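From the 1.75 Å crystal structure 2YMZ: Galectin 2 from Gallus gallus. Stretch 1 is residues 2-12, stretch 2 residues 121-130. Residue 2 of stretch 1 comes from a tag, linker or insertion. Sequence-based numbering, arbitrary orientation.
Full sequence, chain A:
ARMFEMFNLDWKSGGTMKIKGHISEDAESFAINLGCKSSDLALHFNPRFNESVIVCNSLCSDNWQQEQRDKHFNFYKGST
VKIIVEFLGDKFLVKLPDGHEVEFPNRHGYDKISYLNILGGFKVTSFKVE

Stretch 1 2-12: RMFEMFNLDWK
Stretch 2 121-130: GFKVTSFKVE

Chain ends that are remote in sequence often meet through side chains rather than through backbone pairing, and the two termini of chicken galectin 2 illustrate the principle. At the centre lies F127, whose CA-to-CB bond points toward the first stretch (chi1 164°, t; chi2 81°). F4, also t (178°, chi2 -80°), sets its CZ 3.9 Å from F127 CG, over one face of the F127 ring. The ring centroids are 5.5 Å apart and the planes meet at 56°, an oblique pairing that fills space without stacking. M6, extended with all three chi angles t, brings its SD to 3.7 Å from F127 CE2; the same sulfur stands 4.4 Å from the ring centroid of F127, again obliquely, where a polarizable thioether suits an aromatic neighbour. At the ring edge, L9 (m, t) places CD2 4.3 Å from F127 CZ.

The apolar layer continues along both chains. V124 (chi1 t) offers CG2 to F4 CD2 at 3.7 Å, while V129 (chi1 p) places CG1 4.4 Å from L9 CD2 and CG2 3.3 Å from W11 CD1. M3 (m, m, m), the residue most covered by the other stretch, packs CG 3.4 Å from F122 O, a carbonyl buried without a polar partner. M3, F4, M6, V124, F127 and V129 all direct CA-to-CB toward the opposing stretch, and such contacts help bury 484 Å² in total.

Strand 2-6 and strand 122-129 run in broadly the same sense, their axes 48° apart in direction and 7.1 Å apart at closest approach. No backbone hydrogen bond joins the stretches. The register sets M3 CA 6.7 Å from K123 CA, F4 CA 7.5 Å from V124 CA, and W11 CA 7.5 Å from E130 CA. From F4 to M6 the strand is extended, with phi/psi near -140/138, as is F127 to V129; M3 (-90/-50) and T125 (-108/-22) depart from that form. After M6 the first chain turns through N8 at 57/30 before W11 takes -92/125.

At the polar edge, the CA-to-CB bond of W11 (chi1 t, chi2 47°) points sideways, yet its indole end approaches the second stretch. W11 NE1 donates a weak hydrogen bond to E130 O, 3.2 Å away with an N-H...O angle of 132°, the acceptor lying near the indole plane. Beyond it, water 1 accepts from K12 N at 3.1 Å; a weak bond from water 1 to E130 O at 3.4 Å is possible, though other acceptors compete for the water's protons, at the C-terminal carboxylate.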

# COMPACT_ATOMS: atom_id res chain seq x y z
N ARG A 2 5.51 5.38 -10.50
CA ARG A 2 5.33 4.56 -9.26
C ARG A 2 4.29 5.10 -8.28
O ARG A 2 4.45 6.13 -7.63
CB ARG A 2 6.70 4.46 -8.55
CG ARG A 2 6.75 3.70 -7.24
CD ARG A 2 8.10 2.99 -7.14
NE ARG A 2 8.24 2.01 -8.23
CZ ARG A 2 9.38 1.39 -8.55
NH1 ARG A 2 10.51 1.63 -7.88
NH2 ARG A 2 9.39 0.53 -9.55
N MET A 3 3.18 4.41 -8.16
CA MET A 3 2.15 4.92 -7.29
C MET A 3 2.43 4.33 -5.86
O MET A 3 2.52 5.07 -4.86
CB MET A 3 0.75 4.60 -7.88
CG MET A 3 0.54 5.25 -9.30
SD MET A 3 0.62 7.09 -9.25
CE MET A 3 -0.91 7.35 -8.37
N PHE A 4 2.63 3.01 -5.81
CA PHE A 4 2.45 2.22 -4.61
C PHE A 4 3.56 1.15 -4.68
O PHE A 4 3.76 0.52 -5.72
CB PHE A 4 1.06 1.66 -4.79
CG PHE A 4 0.56 0.74 -3.74
CD1 PHE A 4 0.93 -0.60 -3.71
CD2 PHE A 4 -0.45 1.17 -2.89
CE1 PHE A 4 0.39 -1.45 -2.76
CE2 PHE A 4 -0.99 0.29 -1.93
CZ PHE A 4 -0.55 -1.01 -1.89
N GLU A 5 4.27 0.91 -3.60
CA GLU A 5 5.21 -0.20 -3.65
C GLU A 5 5.18 -0.83 -2.25
O GLU A 5 5.08 -0.10 -1.24
CB GLU A 5 6.58 0.40 -3.98
CG GLU A 5 7.62 -0.62 -4.34
CD GLU A 5 8.92 0.02 -4.90
OE1 GLU A 5 9.31 1.12 -4.45
OE2 GLU A 5 9.54 -0.63 -5.74
N MET A 6 5.19 -2.14 -2.22
CA MET A 6 5.18 -2.85 -0.93
C MET A 6 6.23 -3.99 -0.98
O MET A 6 6.36 -4.65 -2.00
CB MET A 6 3.73 -3.27 -0.61
CG MET A 6 3.52 -4.31 0.45
SD MET A 6 1.74 -4.26 0.80
CE MET A 6 1.82 -5.06 2.41
N PHE A 7 6.94 -4.20 0.14
CA PHE A 7 8.05 -5.16 0.19
C PHE A 7 7.72 -6.20 1.28
O PHE A 7 6.79 -6.01 2.08
CB PHE A 7 9.37 -4.46 0.52
CG PHE A 7 9.73 -3.35 -0.43
CD1 PHE A 7 9.29 -2.05 -0.18
CD2 PHE A 7 10.47 -3.61 -1.57
CE1 PHE A 7 9.58 -1.02 -1.08
CE2 PHE A 7 10.78 -2.56 -2.47
CZ PHE A 7 10.36 -1.28 -2.21
N ASN A 8 8.40 -7.33 1.28
CA ASN A 8 8.11 -8.23 2.42
C ASN A 8 6.65 -8.65 2.60
O ASN A 8 6.18 -8.95 3.73
CB ASN A 8 8.65 -7.59 3.72
CG ASN A 8 10.12 -7.20 3.60
OD1 ASN A 8 10.53 -6.02 3.75
ND2 ASN A 8 10.91 -8.17 3.21
N LEU A 9 5.91 -8.72 1.48
CA LEU A 9 4.61 -9.35 1.57
C LEU A 9 5.10 -10.77 1.86
O LEU A 9 6.29 -11.10 1.80
CB LEU A 9 3.86 -9.36 0.23
CG LEU A 9 3.28 -8.12 -0.41
CD1 LEU A 9 2.89 -8.45 -1.85
CD2 LEU A 9 2.04 -7.72 0.36
N ASP A 10 4.20 -11.60 2.23
CA ASP A 10 4.64 -12.92 2.49
C ASP A 10 3.44 -13.58 1.92
O ASP A 10 2.72 -14.28 2.62
CB ASP A 10 4.76 -13.09 4.04
CG ASP A 10 4.96 -14.53 4.47
OD1 ASP A 10 5.32 -15.37 3.64
OD2 ASP A 10 4.72 -14.84 5.65
N TRP A 11 3.18 -13.31 0.62
CA TRP A 11 1.95 -13.78 0.04
C TRP A 11 2.15 -15.15 -0.59
O TRP A 11 3.04 -15.32 -1.45
CB TRP A 11 1.48 -12.82 -1.08
CG TRP A 11 0.00 -12.93 -1.45
CD1 TRP A 11 -1.05 -12.96 -0.61
CD2 TRP A 11 -0.54 -12.87 -2.77
NE1 TRP A 11 -2.21 -13.01 -1.29
CE2 TRP A 11 -1.93 -12.93 -2.64
CE3 TRP A 11 0.03 -12.80 -4.06
CZ2 TRP A 11 -2.79 -12.92 -3.73
CZ3 TRP A 11 -0.83 -12.80 -5.17
CH2 TRP A 11 -2.22 -12.84 -4.99
N LYS A 12 1.32 -16.10 -0.17
CA LYS A 12 1.52 -17.50 -0.57
C LYS A 12 0.32 -18.09 -1.24
O LYS A 12 -0.82 -17.56 -1.25
CB LYS A 12 1.84 -18.37 0.70
CG LYS A 12 3.28 -18.20 1.22
CD LYS A 12 3.66 -19.33 2.20
CE LYS A 12 5.16 -19.59 2.24
NZ LYS A 12 5.90 -18.60 3.07
N GLY A 121 -1.83 4.95 -14.43
CA GLY A 121 -2.91 5.90 -14.07
C GLY A 121 -3.92 5.22 -13.17
O GLY A 121 -5.06 5.01 -13.56
N PHE A 122 -3.47 4.78 -11.98
CA PHE A 122 -4.31 4.08 -11.06
C PHE A 122 -3.90 4.54 -9.65
O PHE A 122 -2.73 4.40 -9.29
CB PHE A 122 -4.16 2.56 -11.23
CG PHE A 122 -5.10 1.75 -10.42
CD1 PHE A 122 -4.82 1.42 -9.10
CD2 PHE A 122 -6.33 1.32 -10.96
CE1 PHE A 122 -5.69 0.68 -8.35
CE2 PHE A 122 -7.21 0.54 -10.21
CZ PHE A 122 -6.92 0.22 -8.90
N LYS A 123 -4.81 5.17 -8.92
CA LYS A 123 -4.53 5.66 -7.55
C LYS A 123 -5.23 4.68 -6.60
O LYS A 123 -6.45 4.60 -6.60
CB LYS A 123 -5.11 7.07 -7.23
CG LYS A 123 -4.78 8.22 -8.17
CD LYS A 123 -3.39 8.83 -8.03
CE LYS A 123 -2.88 9.38 -9.38
NZ LYS A 123 -3.32 10.78 -9.62
N VAL A 124 -4.46 3.96 -5.77
CA VAL A 124 -5.05 2.97 -4.88
C VAL A 124 -5.90 3.64 -3.79
O VAL A 124 -5.46 4.58 -3.11
CB VAL A 124 -3.93 2.08 -4.22
CG1 VAL A 124 -4.51 1.14 -3.16
CG2 VAL A 124 -3.21 1.30 -5.34
N THR A 125 -7.14 3.22 -3.64
CA THR A 125 -7.93 3.67 -2.50
C THR A 125 -8.18 2.62 -1.42
O THR A 125 -8.41 2.98 -0.28
CB THR A 125 -9.31 4.24 -2.96
OG1 THR A 125 -9.97 3.25 -3.64
CG2 THR A 125 -9.14 5.37 -3.94
N SER A 126 -8.10 1.33 -1.74
CA SER A 126 -8.24 0.28 -0.69
C SER A 126 -7.32 -0.87 -1.13
O SER A 126 -7.20 -1.15 -2.34
CB SER A 126 -9.71 -0.21 -0.71
OG SER A 126 -9.99 -1.14 0.31
N PHE A 127 -6.69 -1.56 -0.17
CA PHE A 127 -5.83 -2.70 -0.49
C PHE A 127 -6.05 -3.69 0.65
O PHE A 127 -6.03 -3.28 1.79
CB PHE A 127 -4.38 -2.24 -0.53
CG PHE A 127 -3.39 -3.35 -0.47
CD1 PHE A 127 -3.06 -4.07 -1.64
CD2 PHE A 127 -2.77 -3.68 0.75
CE1 PHE A 127 -2.14 -5.16 -1.56
CE2 PHE A 127 -1.88 -4.74 0.81
CZ PHE A 127 -1.54 -5.44 -0.34
N LYS A 128 -6.21 -4.96 0.31
CA LYS A 128 -6.31 -5.93 1.40
C LYS A 128 -5.63 -7.19 0.92
O LYS A 128 -5.78 -7.55 -0.23
CB LYS A 128 -7.78 -6.22 1.66
CG LYS A 128 -8.03 -7.29 2.77
CD LYS A 128 -9.51 -7.24 3.18
CE LYS A 128 -9.97 -8.46 3.97
NZ LYS A 128 -9.68 -8.30 5.41
N VAL A 129 -4.86 -7.84 1.81
CA VAL A 129 -4.19 -9.09 1.39
C VAL A 129 -4.39 -10.11 2.55
O VAL A 129 -4.30 -9.72 3.72
CB VAL A 129 -2.70 -8.80 1.05
CG1 VAL A 129 -1.88 -8.14 2.20
CG2 VAL A 129 -1.96 -10.03 0.53
N GLU A 130 -4.61 -11.36 2.17
CA GLU A 130 -4.71 -12.45 3.17
C GLU A 130 -4.20 -13.71 2.55
O GLU A 130 -3.90 -13.71 1.35
CB GLU A 130 -6.15 -12.60 3.61
CG GLU A 130 -7.09 -12.94 2.49
CD GLU A 130 -8.59 -12.89 2.85
OE1 GLU A 130 -9.03 -12.08 3.72
OE2 GLU A 130 -9.34 -13.72 2.26
OXT GLU A 130 -4.05 -14.71 3.26
O HOH W 1 -1.17 -15.73 1.61